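6-phosphogluconate dehydrogenase, NAD-binding (Mycolicibacterium smegmatis MC2 155, PDB 6SMT) reduces imines to amines with S-enantioselectivity, using NADPH, held mainly by its N-terminal Rossmann-type domain, as hydride donor. Local coordinates at the interface of chains A and B. Numbering follows the deposited sequence. Chains: chain A/B, 6-phosphogluconate dehydrogenase, NAD-binding.

Contact 1: the interface of chains A and B. Residues chain A 244, 247, 251, 268, 285; chain B 180, 184.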
ATOM      1  N   VAL A 244       0.556  12.145 -12.856  0.65 13.45           N
ATOM      2  CA  VAL A 244       1.431  11.550 -11.840  0.65 13.15           C
ATOM      3  C   VAL A 244       2.896  11.681 -12.288  0.65 13.83           C
ATOM      4  O   VAL A 244       3.793  11.717 -11.408  0.65 13.24           O
ATOM      5  CB  VAL A 244       1.040  10.098 -11.446  0.65 13.16           C
ATOM      6  CG1 VAL A 244       1.200   9.109 -12.572  0.65 13.71           C
ATOM      7  CG2 VAL A 244       1.831   9.660 -10.222  0.65 13.33           C
ATOM      8  N   SER A 247       3.693  14.736 -10.470  1.00 14.07           N
ATOM      9  CA  SER A 247       3.635  14.580  -9.018  1.00 13.13           C
ATOM     10  C   SER A 247       4.807  13.790  -8.473  1.00 13.34           C
ATOM     11  O   SER A 247       5.406  14.188  -7.466  1.00 13.32           O
ATOM     12  CB  SER A 247       2.317  13.872  -8.656  1.00 14.38           C
ATOM     13  OG  SER A 247       2.248  13.781  -7.244  1.00 14.25           O
ATOM     14  N   LEU A 251       7.628  14.390  -5.253  1.00 12.46           N
ATOM     15  CA  LEU A 251       7.834  13.456  -4.148  1.00 12.84           C
ATOM     16  C   LEU A 251       9.330  13.095  -4.048  1.00 12.03           C
ATOM     17  O   LEU A 251       9.858  13.069  -2.942  1.00 12.95           O
ATOM     18  CB  LEU A 251       6.991  12.176  -4.332  1.00 12.32           C
ATOM     19  CG  LEU A 251       5.490  12.388  -4.574  1.00 13.08           C
ATOM     20  CD1 LEU A 251       4.755  11.063  -4.682  1.00 13.58           C
ATOM     21  CD2 LEU A 251       4.891  13.186  -3.477  1.00 15.14           C
ATOM     22  N   PHE A 268       9.342   3.755  -9.693  1.00 13.55           N
ATOM     23  CA  PHE A 268       7.988   4.071 -10.175  1.00 14.06           C
ATOM     24  C   PHE A 268       8.014   5.122 -11.287  1.00 14.14           C
ATOM     25  O   PHE A 268       7.348   5.020 -12.314  1.00 15.08           O
ATOM     26  CB  PHE A 268       7.077   4.472  -8.989  1.00 13.88           C
ATOM     27  CG  PHE A 268       5.635   4.653  -9.344  1.00 13.18           C
ATOM     28  CD1 PHE A 268       4.877   3.572  -9.809  1.00 14.80           C
ATOM     29  CD2 PHE A 268       4.984   5.873  -9.289  1.00 13.84           C
ATOM     30  CE1 PHE A 268       3.566   3.688 -10.182  1.00 15.87           C
ATOM     31  CE2 PHE A 268       3.655   5.988  -9.644  1.00 14.09           C
ATOM     32  CZ  PHE A 268       2.942   4.918 -10.037  1.00 14.32           C
ATOM     33  N   ILE A 285      -4.000   5.824 -14.879  1.00 17.83           N
ATOM     34  CA  ILE A 285      -2.780   5.221 -14.252  1.00 18.07           C
ATOM     35  C   ILE A 285      -2.780   3.691 -14.247  1.00 17.26           C
ATOM     36  O   ILE A 285      -1.750   3.083 -14.033  1.00 19.65           O
ATOM     37  CB  ILE A 285      -2.608   5.826 -12.834  1.00 20.74           C
ATOM     38  CG1 ILE A 285      -3.866   5.665 -12.020  1.00 23.92           C
ATOM     39  CG2 ILE A 285      -2.266   7.283 -12.865  1.00 22.26           C
ATOM     40  CD1 ILE A 285      -3.952   4.386 -11.332  1.00 23.50           C
TER
ATOM     41  N   LEU B 180       1.036  11.076  -0.484  1.00 12.00           N
ATOM     42  CA  LEU B 180       1.110  10.591  -1.869  1.00 11.43           C
ATOM     43  C   LEU B 180       2.248   9.619  -2.052  1.00 11.57           C
ATOM     44  O   LEU B 180       2.190   8.764  -2.952  1.00 11.71           O
ATOM     45  CB  LEU B 180       1.359  11.805  -2.754  1.00 10.84           C
ATOM     46  CG  LEU B 180       0.169  12.738  -2.898  1.00 11.47           C
ATOM     47  CD1 LEU B 180       0.570  13.925  -3.789  1.00 12.89           C
ATOM     48  CD2 LEU B 180      -1.079  12.092  -3.447  1.00 12.99           C
ATOM     49  N   TRP B 184       1.211   6.333  -3.957  1.00 10.88           N
ATOM     50  CA  TRP B 184       1.731   5.904  -5.274  1.00 10.84           C
ATOM     51  C   TRP B 184       2.640   4.703  -5.121  1.00 10.65           C
ATOM     52  O   TRP B 184       2.717   3.898  -6.083  1.00 11.44           O
ATOM     53  CB  TRP B 184       2.415   7.079  -5.978  1.00 11.22           C
ATOM     54  CG  TRP B 184       1.442   8.098  -6.491  1.00 11.30           C
ATOM     55  CD1 TRP B 184       1.310   9.405  -6.068  1.00 11.83           C
ATOM     56  CD2 TRP B 184       0.386   7.886  -7.453  1.00 11.95           C
ATOM     57  NE1 TRP B 184       0.258   9.988  -6.716  1.00 12.19           N
ATOM     58  CE2 TRP B 184      -0.291   9.117  -7.612  1.00 11.31           C
ATOM     59  CE3 TRP B 184       0.021   6.785  -8.256  1.00 12.34           C
ATOM     60  CZ2 TRP B 184      -1.373   9.260  -8.467  1.00 12.44           C
ATOM     61  CZ3 TRP B 184      -1.073   6.952  -9.087  1.00 12.38           C
ATOM     62  CH2 TRP B 184      -1.734   8.175  -9.223  1.00 13.14           C
TER
HETATM   63  O   HOH W   1      -0.338  12.817  -7.012  1.00 13.54           O

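Contact 2: the interface of chains A and B. Residues chain A 185-186, 189, 264; chain B 182, 185-186, 189, 264.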
ATOM      1  N   THR A 185       5.691  -3.797  -0.627  1.00 11.44           N
ATOM      2  CA  THR A 185       5.913  -2.539  -1.371  1.00 10.77           C
ATOM      3  C   THR A 185       5.184  -1.412  -0.638  1.00 11.39           C
ATOM      4  O   THR A 185       5.736  -0.312  -0.446  1.00 11.13           O
ATOM      5  CB  THR A 185       5.470  -2.669  -2.811  1.00 11.64           C
ATOM      6  OG1 THR A 185       6.186  -3.736  -3.464  1.00 11.98           O
ATOM      7  CG2 THR A 185       5.726  -1.410  -3.587  1.00 12.52           C
ATOM      8  N   SER A 186       3.991  -1.684  -0.119  0.57 10.86           N
ATOM      9  CA  SER A 186       3.198  -0.693   0.652  0.57 10.85           C
ATOM     10  C   SER A 186       3.912  -0.338   1.963  0.57 10.89           C
ATOM     11  O   SER A 186       4.041   0.842   2.456  0.57 10.62           O
ATOM     12  CB  SER A 186       1.806  -1.220   0.876  0.57 11.64           C
ATOM     13  OG  SER A 186       1.155  -1.472  -0.363  0.57 13.58           O
ATOM     14  N   GLY A 189       6.693   1.923   1.201  1.00 11.19           N
ATOM     15  CA  GLY A 189       6.214   3.290   1.021  1.00 12.00           C
ATOM     16  C   GLY A 189       5.837   3.949   2.324  1.00 12.03           C
ATOM     17  O   GLY A 189       6.174   5.141   2.549  1.00 12.16           O
ATOM     18  N   LEU A 264      12.286   3.586  -4.255  1.00 13.49           N
ATOM     19  CA  LEU A 264      11.002   3.056  -4.723  1.00 13.26           C
ATOM     20  C   LEU A 264      10.309   4.046  -5.655  1.00 12.17           C
ATOM     21  O   LEU A 264       9.854   3.630  -6.759  1.00 13.25           O
ATOM     22  CB  LEU A 264      10.107   2.630  -3.541  1.00 15.03           C
ATOM     23  CG  LEU A 264      10.401   1.186  -3.030  1.00 16.40           C
ATOM     24  CD1 LEU A 264      11.530   1.176  -2.080  1.00 20.06           C
ATOM     25  CD2 LEU A 264       9.194   0.569  -2.350  1.00 17.20           C
TER
ATOM     26  N   LEU B 182       3.154   7.355   0.155  1.00 11.84           N
ATOM     27  CA  LEU B 182       2.485   6.075   0.553  1.00 11.74           C
ATOM     28  C   LEU B 182       1.585   5.596  -0.569  1.00 11.34           C
ATOM     29  O   LEU B 182       1.611   4.403  -0.937  1.00 11.99           O
ATOM     30  CB  LEU B 182       1.750   6.320   1.847  1.00 11.68           C
ATOM     31  CG  LEU B 182       0.798   5.218   2.266  1.00 12.79           C
ATOM     32  CD1 LEU B 182       1.557   3.930   2.479  1.00 14.19           C
ATOM     33  CD2 LEU B 182      -0.033   5.611   3.439  1.00 14.88           C
ATOM     34  N   THR B 185       3.412   4.608  -4.028  1.00 10.87           N
ATOM     35  CA  THR B 185       4.251   3.431  -3.826  1.00 10.76           C
ATOM     36  C   THR B 185       3.354   2.203  -3.796  1.00 11.06           C
ATOM     37  O   THR B 185       3.652   1.175  -4.398  1.00 10.76           O
ATOM     38  CB  THR B 185       5.128   3.584  -2.615  1.00 11.37           C
ATOM     39  OG1 THR B 185       5.945   4.779  -2.744  1.00 12.02           O
ATOM     40  CG2 THR B 185       6.043   2.401  -2.456  1.00 12.26           C
ATOM     41  N   SER B 186       2.238   2.320  -3.059  0.59 10.93           N
ATOM     42  CA  SER B 186       1.267   1.210  -2.942  0.59 11.37           C
ATOM     43  C   SER B 186       0.693   0.868  -4.313  0.59 11.50           C
ATOM     44  O   SER B 186       0.582  -0.332  -4.665  0.59 11.93           O
ATOM     45  CB  SER B 186       0.196   1.588  -1.929  0.59 11.86           C
ATOM     46  OG  SER B 186       0.751   1.800  -0.624  0.59 12.52           O
ATOM     47  N   GLY B 189       3.175  -1.063  -6.282  1.00 11.58           N
ATOM     48  CA  GLY B 189       3.148  -2.454  -5.802  1.00 11.28           C
ATOM     49  C   GLY B 189       1.982  -3.206  -6.371  1.00 12.05           C
ATOM     50  O   GLY B 189       2.118  -4.384  -6.778  1.00 12.22           O
ATOM     51  N   LEU B 264      10.986  -1.798  -7.574  1.00 13.29           N
ATOM     52  CA  LEU B 264      10.553  -1.344  -6.259  1.00 13.09           C
ATOM     53  C   LEU B 264      11.025  -2.330  -5.195  1.00 12.34           C
ATOM     54  O   LEU B 264      11.583  -1.936  -4.160  1.00 12.97           O
ATOM     55  CB  LEU B 264       9.045  -1.089  -6.169  1.00 14.70           C
ATOM     56  CG  LEU B 264       8.612   0.341  -6.602  1.00 15.82           C
ATOM     57  CD1 LEU B 264       8.589   0.360  -8.065  1.00 18.66           C
ATOM     58  CD2 LEU B 264       7.330   0.771  -5.975  1.00 17.88           C
TER

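Contact 1: the interface of chains A and B
B:Trp184 on helix 171-199 reaches into a mainly apolar pocket of chain A at the dimer interface, its indole overlain by one methyl of A:Val244 from helix 241-258. That methyl, CG2, makes a CH-pi contact over the fused rings, 3.5 Å from the centroid of the six-membered ring. With chi1 at 65°, CG2 lies anti to the A:Val244 backbone N and meets the indole, while CG1 turns away. The CB of A:Val244 extends the cover toward the benzo end, above CZ2 and CH2. Beyond that end A:Ile285, at the start of the 3-10 helix 285-292, crosses the indole at about a right angle and brings CG2 to 3.8 Å from CH2 of B:Trp184. A:Phe268 of helix 263-280 comes in obliquely, its CZ 3.9 Å from CE3 of B:Trp184, while the tryptophan backbone O lies above the centre of the phenyl ring. One helical turn before the tryptophan, B:Leu180 meets A:Leu251; the two side chains cross at about a right angle, CD2 of A:Leu251 lying 3.9 Å from CB of B:Leu180. B:Leu180 and B:Trp184 also line the pocket holding (2S)-2-ethylhexan-1-ol, possibly from crystallisation, so the contact probably helps to shape the active-site cleft. Toward the polar rim A:Ser247 sets its hydroxyl OG 3.8 Å from CD1 of B:Leu180. Water 1 lies in the indole plane at the pyrrole edge and bridges B:Trp184 to A:Ser247. The water O is 2.9 Å from NE1 of B:Trp184, with 155° at the hydrogen. From the same O, OG of A:Ser247 is 2.8 Å away.

Contact 2: the interface of chains A and B
A:Thr185 and B:Thr185 face one another across the two-fold axis, each directing its methyl CG2 into the partner helix. In both copies CG2 is anti to the backbone N and OG1 lies beside that N (chi1 -59° in chain A), which leaves the methyl as the leading branch. A:Thr185 CG2 comes within 3.4 Å of the backbone O of B:Thr185 and 3.6 Å of CA of B:Gly189. The exchanged pair, B:Thr185 with A:Gly189, repeats this fit; with no side chain at the glycine, the methyl rests directly against the backbone. From helix 263-280, A:Leu264 crosses B:Thr185 at about a right angle and touches its CG2 through CD2, 3.6 Å away, and CD2 of B:Leu264 makes the matching contact with CG2 of A:Thr185. The two leucines themselves meet obliquely, branch point against backbone: CG of each is 3.5 Å from the carbonyl O of the other. Beside the threonines, A:Ser186 and B:Ser186 bring their hydroxyls together, OG to OG 3.3 Å, a weak hydrogen bond of undecided direction. B:Ser186 OG is also a donor to the backbone O of B:Leu182 at 2.8 Å, tilted 30° from the carbonyl plane, a bond that ties the hydroxyl to its own helix. The small residues probably allow the two copies of helix 171-199 to approach closely at the symmetry axis, which would help to hold the dimer together.

The C-alpha centres of contact 1 and contact 2 are about 10 Å apart, and both draw on helices 171-199 and 263-280. Along helix 171-199 of chain B, B:Trp184 of contact 1 directly precedes B:Thr185 of contact 2, so neighbouring residues serve the outer indole site and the axial one. Helix 263-280 of chain A likewise contributes A:Leu264 to contact 2 and, one turn on, A:Phe268 to contact 1. Contact 2 lies around the two-fold axis, whereas contact 1 has a separate twin with the chains exchanged. Together they suggest a continuous, interlocked helical dimer core formed by the long interdomain helix 171-199 with the C-terminal helices of both chains.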